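Local atomic coordinates of poly(ADP-ribose) glycohydrolase (Thermomonospora curvata, PDB entry 3SII), a protein that probably hydrolyses the ribose-ribose glycosidic links of poly(ADP-ribose), releasing ADP-ribose, with a macrodomain-type catalytic fold. Residues L75-R80 against H252-V257; A90-A95 against L215-W220. All coordinates share one frame; numbering follows the deposited sequence.

Contact 1. Residues L75-R80 against H252-V257; sequences LAAARR and HVVFAV. With A1R (5'-O-[(S)-{[(S)-{[(2R,3R,4S)-3,4-dihydroxypyrrolidin-2-yl]methoxy}(hydroxy)phosphoryl]oxy}(hydroxy)phosphoryl]adenosine), chain B.
H252 meets R80 at the outer end of a helix-on-sheet packing in the macrodomain fold, where helix 74-84 lies against one face of the central mixed sheet. The axes of helix 75-80 and strand 252-256 run nearly antiparallel, at 151°, and approach to 8.9 Å. H252 presents the edge of its imidazole, R80 NH1 lying near the ring plane 4.5 Å from H252 CE1. This is only a loose touch. The acidic neighbours E72 and E68 form salt bridges with the guanidinium, and E68 also takes a weak hydrogen bond from H252 NE2, so one carboxylate lies between two basic groups and probably eases their proximity.

V254, the next strand residue facing the helix, brings both methyls to NH2 of R80, with V254 CG2 3.9 Å from R80 NH2. The arginine is extended over its first two torsions, then bends at chi3 (57°), which turns the guanidinium toward the valine. The two side chains approach obliquely, so the contact is apolar carbon against a flat cation whose charge is met elsewhere. A branched valine suits this place: V254 CG1, anti to the backbone N (chi1 178°), also reaches back to A77 CB at 4.1 Å, and one residue thus serves both helix partners.

At A256 helix and strand come nearest, the CA atoms of A77 and A256 being 6.4 Å apart. Each contributes a single methyl, and A77 CB meets A256 CB at 3.7 Å, a spacing that suits alanine on both sides. The carbonyl of A256 itself reaches the bound ADP-ribose analogue, which T74 N at the start of the helix hydrogen-bonds: A256 O lies in close contact, 3.3 Å from adenine C2 of A1R.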
loop_
_atom_site.group_PDB
_atom_site.type_symbol
_atom_site.label_atom_id
_atom_site.label_comp_id
_atom_site.label_asym_id
_atom_site.label_seq_id
_atom_site.Cartn_x
_atom_site.Cartn_y
_atom_site.Cartn_z
ATOM N N LEU A 75 -3.008 2.611 7.795
ATOM C CA LEU A 75 -4.415 2.975 7.936
ATOM C C LEU A 75 -4.661 4.108 8.935
ATOM O O LEU A 75 -5.545 4.936 8.711
ATOM C CB LEU A 75 -5.255 1.751 8.276
ATOM C CG LEU A 75 -5.427 0.795 7.094
ATOM C CD1 LEU A 75 -6.332 -0.366 7.467
ATOM C CD2 LEU A 75 -5.957 1.520 5.868
ATOM N N ALA A 76 -3.889 4.168 10.020
ATOM C CA ALA A 76 -4.098 5.242 10.983
ATOM C C ALA A 76 -3.768 6.591 10.349
ATOM O O ALA A 76 -4.508 7.569 10.511
ATOM C CB ALA A 76 -3.257 5.026 12.229
ATOM N N ALA A 77 -2.661 6.642 9.618
ATOM C CA ALA A 77 -2.314 7.858 8.891
ATOM C C ALA A 77 -3.397 8.227 7.867
ATOM O O ALA A 77 -3.802 9.396 7.765
ATOM C CB ALA A 77 -0.952 7.700 8.201
ATOM N N ALA A 78 -3.876 7.246 7.108
ATOM C CA ALA A 78 -4.892 7.521 6.097
ATOM C C ALA A 78 -6.165 8.064 6.742
ATOM O O ALA A 78 -6.774 9.008 6.250
ATOM C CB ALA A 78 -5.199 6.267 5.296
ATOM N N ARG A 79 -6.539 7.480 7.869
ATOM C CA ARG A 79 -7.743 7.904 8.578
ATOM C C ARG A 79 -7.624 9.336 9.094
ATOM O O ARG A 79 -8.579 10.121 9.005
ATOM C CB ARG A 79 -8.022 6.927 9.718
ATOM C CG ARG A 79 -9.372 7.102 10.375
ATOM C CD ARG A 79 -9.560 6.039 11.436
ATOM N NE ARG A 79 -10.825 6.196 12.142
ATOM C CZ ARG A 79 -11.118 5.560 13.274
ATOM N NH1 ARG A 79 -10.239 4.725 13.812
ATOM N NH2 ARG A 79 -12.292 5.751 13.862
ATOM N N ARG A 80 -6.455 9.685 9.633
ATOM C CA ARG A 80 -6.209 11.043 10.110
ATOM C C ARG A 80 -6.323 12.053 8.969
ATOM O O ARG A 80 -7.018 13.067 9.089
ATOM C CB ARG A 80 -4.830 11.129 10.772
ATOM C CG ARG A 80 -4.410 12.552 11.160
ATOM C CD ARG A 80 -3.117 12.575 11.978
ATOM N NE ARG A 80 -1.978 11.944 11.298
ATOM C CZ ARG A 80 -1.086 12.592 10.552
ATOM N NH1 ARG A 80 -1.189 13.903 10.357
ATOM N NH2 ARG A 80 -0.084 11.920 9.993
ATOM N N HIS A 252 0.936 16.714 0.592
ATOM C CA HIS A 252 1.232 16.127 1.884
ATOM C C HIS A 252 1.662 14.690 1.657
ATOM O O HIS A 252 0.981 13.940 0.971
ATOM C CB HIS A 252 -0.031 16.155 2.754
ATOM C CG HIS A 252 0.193 15.825 4.201
ATOM N ND1 HIS A 252 -0.802 15.958 5.147
ATOM C CD2 HIS A 252 1.282 15.367 4.863
ATOM C CE1 HIS A 252 -0.335 15.600 6.329
ATOM N NE2 HIS A 252 0.927 15.237 6.187
ATOM N N VAL A 253 2.813 14.327 2.206
ATOM C CA VAL A 253 3.291 12.956 2.142
ATOM C C VAL A 253 3.618 12.534 3.552
ATOM O O VAL A 253 4.391 13.212 4.241
ATOM C CB VAL A 253 4.554 12.814 1.277
ATOM C CG1 VAL A 253 5.093 11.373 1.332
ATOM C CG2 VAL A 253 4.270 13.232 -0.154
ATOM N N VAL A 254 3.013 11.437 3.993
ATOM C CA VAL A 254 3.288 10.894 5.317
ATOM C C VAL A 254 4.023 9.576 5.146
ATOM O O VAL A 254 3.570 8.699 4.415
ATOM C CB VAL A 254 1.996 10.634 6.121
ATOM C CG1 VAL A 254 2.340 10.022 7.499
ATOM C CG2 VAL A 254 1.186 11.912 6.286
ATOM N N PHE A 255 5.181 9.451 5.787
ATOM C CA PHE A 255 5.836 8.159 5.896
ATOM C C PHE A 255 5.390 7.573 7.216
ATOM O O PHE A 255 5.915 7.917 8.279
ATOM C CB PHE A 255 7.356 8.310 5.803
ATOM C CG PHE A 255 7.819 8.815 4.461
ATOM C CD1 PHE A 255 7.951 7.944 3.388
ATOM C CD2 PHE A 255 8.104 10.155 4.271
ATOM C CE1 PHE A 255 8.369 8.402 2.139
ATOM C CE2 PHE A 255 8.521 10.631 3.025
ATOM C CZ PHE A 255 8.651 9.749 1.952
ATOM N N ALA A 256 4.374 6.726 7.136
ATOM C CA ALA A 256 3.801 6.087 8.313
ATOM C C ALA A 256 4.512 4.757 8.489
ATOM O O ALA A 256 4.312 3.820 7.714
ATOM C CB ALA A 256 2.298 5.895 8.125
ATOM N N VAL A 257 5.360 4.681 9.510
ATOM C CA VAL A 257 6.195 3.511 9.714
ATOM C C VAL A 257 5.971 2.961 11.122
ATOM O O VAL A 257 6.504 3.489 12.117
ATOM C CB VAL A 257 7.680 3.833 9.500
ATOM C CG1 VAL A 257 8.488 2.537 9.521
ATOM C CG2 VAL A 257 7.873 4.587 8.177
HETATM N N1 A1R B . 1.769 0.287 8.766
HETATM C C2 A1R B . 2.957 0.936 8.576
HETATM N N3 A1R B . 4.154 0.288 8.616
HETATM C C4 A1R B . 4.056 -1.009 8.856
HETATM C C5 A1R B . 2.906 -1.771 9.051
HETATM C C6 A1R B . 1.735 -1.043 8.997
HETATM N N6 A1R B . 0.468 -1.671 9.201
HETATM N N7 A1R B . 3.235 -3.104 9.265
HETATM C C8 A1R B . 4.578 -3.153 9.189
HETATM N N9 A1R B . 5.134 -1.910 8.948
HETATM C "C1'" A1R B . 6.533 -1.557 8.781
HETATM C "C2'" A1R B . 7.485 -2.501 9.432
HETATM O "O2'" A1R B . 8.590 -1.815 9.916
HETATM C "C3'" A1R B . 7.884 -3.410 8.335
HETATM O "O3'" A1R B . 9.165 -3.907 8.502
HETATM O "O4'" A1R B . 6.862 -1.545 7.414
HETATM C "C4'" A1R B . 7.815 -2.537 7.135
HETATM C "C5'" A1R B . 7.508 -3.318 5.874
HETATM O "O5'" A1R B . 6.305 -4.009 6.001
HETATM P PA A1R B . 6.102 -5.425 5.285
HETATM O O1A A1R B . 4.619 -5.654 5.374
HETATM O O2A A1R B . 6.917 -6.533 5.854
HETATM O O3A A1R B . 6.458 -5.139 3.767
HETATM P PB A1R B . 7.354 -5.979 2.741
HETATM O O1B A1R B . 8.794 -6.096 3.180
HETATM O O2B A1R B . 7.231 -5.276 1.419
HETATM O O5N A1R B . 6.794 -7.454 2.709
HETATM C C5N A1R B . 5.744 -7.819 1.868
HETATM N N4N A1R B . 4.634 -9.041 3.068
HETATM C C1N A1R B . 3.177 -9.068 3.092
HETATM O O2N A1R B . 1.762 -9.801 1.336
HETATM C C2N A1R B . 2.755 -8.914 1.664
HETATM O O3N A1R B . 4.372 -10.412 0.768
HETATM C C3N A1R B . 4.016 -9.079 0.900
HETATM C C4N A1R B . 5.259 -8.958 1.648
#

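Contact 2. Residues A90-A95 against L215-W220. With A1R (5'-O-[(S)-{[(S)-{[(2R,3R,4S)-3,4-dihydroxypyrrolidin-2-yl]methoxy}(hydroxy)phosphoryl]oxy}(hydroxy)phosphoryl]adenosine), chain B.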
loop_
_atom_site.group_PDB
_atom_site.type_symbol
_atom_site.label_atom_id
_atom_site.label_comp_id
_atom_site.label_asym_id
_atom_site.label_seq_id
_atom_site.Cartn_x
_atom_site.Cartn_y
_atom_site.Cartn_z
ATOM N N ALA A 90 -4.218 8.625 -1.152
ATOM C CA ALA A 90 -3.692 7.383 -1.732
ATOM C C ALA A 90 -2.651 6.755 -0.822
ATOM O O ALA A 90 -1.797 7.452 -0.264
ATOM C CB ALA A 90 -3.092 7.651 -3.109
ATOM N N CYS A 91 -2.718 5.432 -0.693
ATOM C CA CYS A 91 -1.826 4.677 0.169
ATOM C C CYS A 91 -1.081 3.597 -0.602
ATOM O O CYS A 91 -1.685 2.865 -1.381
ATOM C CB CYS A 91 -2.617 3.962 1.261
ATOM S SG CYS A 91 -3.593 5.017 2.345
ATOM N N LEU A 92 0.217 3.482 -0.358
ATOM C CA LEU A 92 1.009 2.409 -0.936
ATOM C C LEU A 92 0.787 1.115 -0.145
ATOM O O LEU A 92 0.983 1.082 1.067
ATOM C CB LEU A 92 2.494 2.802 -0.952
ATOM C CG LEU A 92 3.496 1.738 -1.409
ATOM C CD1 LEU A 92 3.156 1.232 -2.825
ATOM C CD2 LEU A 92 4.933 2.284 -1.325
ATOM N N ASN A 93 0.340 0.077 -0.847
ATOM C CA ASN A 93 0.221 -1.291 -0.347
ATOM C C ASN A 93 1.545 -2.002 -0.614
ATOM O O ASN A 93 1.979 -2.086 -1.773
ATOM C CB ASN A 93 -0.932 -1.990 -1.090
ATOM C CG ASN A 93 -1.015 -3.468 -0.782
ATOM O OD1 ASN A 93 -0.508 -3.927 0.240
ATOM N ND2 ASN A 93 -1.641 -4.227 -1.676
ATOM N N PHE A 94 2.191 -2.482 0.457
ATOM C CA PHE A 94 3.477 -3.175 0.350
ATOM C C PHE A 94 3.181 -4.598 -0.107
ATOM O O PHE A 94 3.113 -5.540 0.697
ATOM C CB PHE A 94 4.214 -3.199 1.698
ATOM C CG PHE A 94 4.406 -1.837 2.345
ATOM C CD1 PHE A 94 4.307 -0.656 1.617
ATOM C CD2 PHE A 94 4.729 -1.755 3.697
ATOM C CE1 PHE A 94 4.495 0.580 2.226
ATOM C CE2 PHE A 94 4.926 -0.526 4.308
ATOM C CZ PHE A 94 4.809 0.647 3.570
ATOM N N ALA A 95 3.006 -4.738 -1.412
ATOM C CA ALA A 95 2.271 -5.856 -1.981
ATOM C C ALA A 95 3.063 -7.134 -2.138
ATOM O O ALA A 95 4.264 -7.115 -2.437
ATOM C CB ALA A 95 1.702 -5.458 -3.328
ATOM N N LEU A 215 -0.485 11.544 0.167
ATOM C CA LEU A 215 -0.045 10.164 0.058
ATOM C C LEU A 215 0.408 9.632 1.382
ATOM O O LEU A 215 1.013 10.356 2.177
ATOM C CB LEU A 215 1.166 10.059 -0.859
ATOM C CG LEU A 215 1.171 10.692 -2.224
ATOM C CD1 LEU A 215 2.518 10.388 -2.890
ATOM C CD2 LEU A 215 0.023 10.153 -3.051
ATOM N N VAL A 216 0.152 8.349 1.597
ATOM C CA VAL A 216 0.714 7.629 2.732
ATOM C C VAL A 216 1.686 6.589 2.198
ATOM O O VAL A 216 1.277 5.629 1.517
ATOM C CB VAL A 216 -0.356 6.974 3.604
ATOM C CG1 VAL A 216 0.288 6.256 4.779
ATOM C CG2 VAL A 216 -1.344 8.036 4.118
ATOM N N LEU A 217 2.969 6.816 2.473
ATOM C CA LEU A 217 4.049 5.907 2.064
ATOM C C LEU A 217 4.678 5.301 3.325
ATOM O O LEU A 217 4.163 5.472 4.433
ATOM C CB LEU A 217 5.102 6.661 1.247
ATOM C CG LEU A 217 4.530 7.404 0.026
ATOM C CD1 LEU A 217 5.622 8.228 -0.642
ATOM C CD2 LEU A 217 3.878 6.444 -0.965
ATOM N N GLY A 218 5.787 4.586 3.176
ATOM C CA GLY A 218 6.404 3.965 4.340
ATOM C C GLY A 218 7.567 3.088 3.936
ATOM O O GLY A 218 8.134 3.275 2.843
ATOM N N ALA A 219 7.905 2.142 4.811
ATOM C CA ALA A 219 9.079 1.281 4.655
ATOM C C ALA A 219 8.806 0.092 3.737
ATOM O O ALA A 219 8.985 -1.076 4.105
ATOM C CB ALA A 219 9.592 0.820 6.030
ATOM N N TRP A 220 8.332 0.432 2.546
ATOM C CA TRP A 220 8.089 -0.486 1.445
ATOM C C TRP A 220 9.215 -1.507 1.298
ATOM O O TRP A 220 10.381 -1.139 1.151
ATOM C CB TRP A 220 8.001 0.384 0.195
ATOM C CG TRP A 220 7.556 -0.255 -1.096
ATOM C CD1 TRP A 220 6.567 -1.190 -1.291
ATOM C CD2 TRP A 220 8.097 0.034 -2.384
ATOM N NE1 TRP A 220 6.459 -1.482 -2.637
ATOM C CE2 TRP A 220 7.385 -0.738 -3.324
ATOM C CE3 TRP A 220 9.109 0.896 -2.837
ATOM C CZ2 TRP A 220 7.666 -0.693 -4.693
ATOM C CZ3 TRP A 220 9.390 0.938 -4.186
ATOM C CH2 TRP A 220 8.670 0.154 -5.102
HETATM N N1 A1R B . 1.769 0.287 8.766
HETATM C C2 A1R B . 2.957 0.936 8.576
HETATM N N3 A1R B . 4.154 0.288 8.616
HETATM C C4 A1R B . 4.056 -1.009 8.856
HETATM C C5 A1R B . 2.906 -1.771 9.051
HETATM C C6 A1R B . 1.735 -1.043 8.997
HETATM N N6 A1R B . 0.468 -1.671 9.201
HETATM N N7 A1R B . 3.235 -3.104 9.265
HETATM C C8 A1R B . 4.578 -3.153 9.189
HETATM N N9 A1R B . 5.134 -1.910 8.948
HETATM C "C1'" A1R B . 6.533 -1.557 8.781
HETATM C "C2'" A1R B . 7.485 -2.501 9.432
HETATM O "O2'" A1R B . 8.590 -1.815 9.916
HETATM C "C3'" A1R B . 7.884 -3.410 8.335
HETATM O "O3'" A1R B . 9.165 -3.907 8.502
HETATM O "O4'" A1R B . 6.862 -1.545 7.414
HETATM C "C4'" A1R B . 7.815 -2.537 7.135
HETATM C "C5'" A1R B . 7.508 -3.318 5.874
HETATM O "O5'" A1R B . 6.305 -4.009 6.001
HETATM P PA A1R B . 6.102 -5.425 5.285
HETATM O O1A A1R B . 4.619 -5.654 5.374
HETATM O O2A A1R B . 6.917 -6.533 5.854
HETATM O O3A A1R B . 6.458 -5.139 3.767
HETATM P PB A1R B . 7.354 -5.979 2.741
HETATM O O1B A1R B . 8.794 -6.096 3.180
HETATM O O2B A1R B . 7.231 -5.276 1.419
HETATM O O5N A1R B . 6.794 -7.454 2.709
HETATM C C5N A1R B . 5.744 -7.819 1.868
HETATM N N4N A1R B . 4.634 -9.041 3.068
HETATM C C1N A1R B . 3.177 -9.068 3.092
HETATM O O2N A1R B . 1.762 -9.801 1.336
HETATM C C2N A1R B . 2.755 -8.914 1.664
HETATM O O3N A1R B . 4.372 -10.412 0.768
HETATM C C3N A1R B . 4.016 -9.079 0.900
HETATM C C4N A1R B . 5.259 -8.958 1.648
HETATM O O HOH W 1 2.211 3.179 2.694
#
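A90 O accepts the backbone N-H of V216 at 2.8 Å, and one step on, V216 O takes that of L92 N at 3.0 Å in a nearly straight bond (171° at the hydrogen). V216 O has a second polar neighbour, a water 2.9 Å away that lies equally 2.9 Å from L92 O, placed between the two carbonyls where the strands begin to diverge. L92 O is also held by Q111 NE2, while Q111 OE1 receives F94 N; a single amide thus satisfies both backbone groups of the departing strand. N93 turns its ND2 to T174 and E112.

The bridged pairs A90-L215 and C91-V216 are parallel neighbours at the heart of the macrodomain sheet: A90 and L215 face helix 189-209, C91 and V216 face helix 74-84. Beyond L217 the chain leaves the sheet in an inverse gamma turn centred on A219, with W220 N bonded to G218 O at 2.9 Å. G218 N is buried and has no partner.

F94 CG stands anti to its carbonyl carbon (chi1 -54°), which lays the ring beneath this turn: W220 CA sits over its centre, 3.8 Å from the centroid, in a CH-pi contact. G218 passes so near F94 CZ that a CB there would clash, hence glycine. At the ring's edge F94 CD2 lies 3.6 Å from O5' of the bound A1R. Replacing F94 by an alanine would probably open a gap between the turn and the diphosphate and deprive W220 CA of its aromatic platform. The F94 and W220 rings meet obliquely, their planes at 49°. L92 CD2 comes over one face of the indole, 3.9 Å from the five-membered ring's centroid, while W220 NE1 donates to S175 O.

In the fold
Both contacts are buried, but contact 2 lies near the centre of the chain and contact 1 farther out, its arginine end only partly buried. Contact 2 is strand to strand, built on backbone hydrogen bonds and aromatic packing; contact 1 is helix to strand, with no hydrogen bond across it, and relies on small methyls. They share one sheet: strands 214-217 and 252-256 are neighbours, probably joined by bonds from L217 N to V254 O and from V254 N to L215 O, and A78 packs on C91. Their inner ends converge on one ligand, contact 1 beside the adenine and contact 2 along the diphosphate and pyrrolidine.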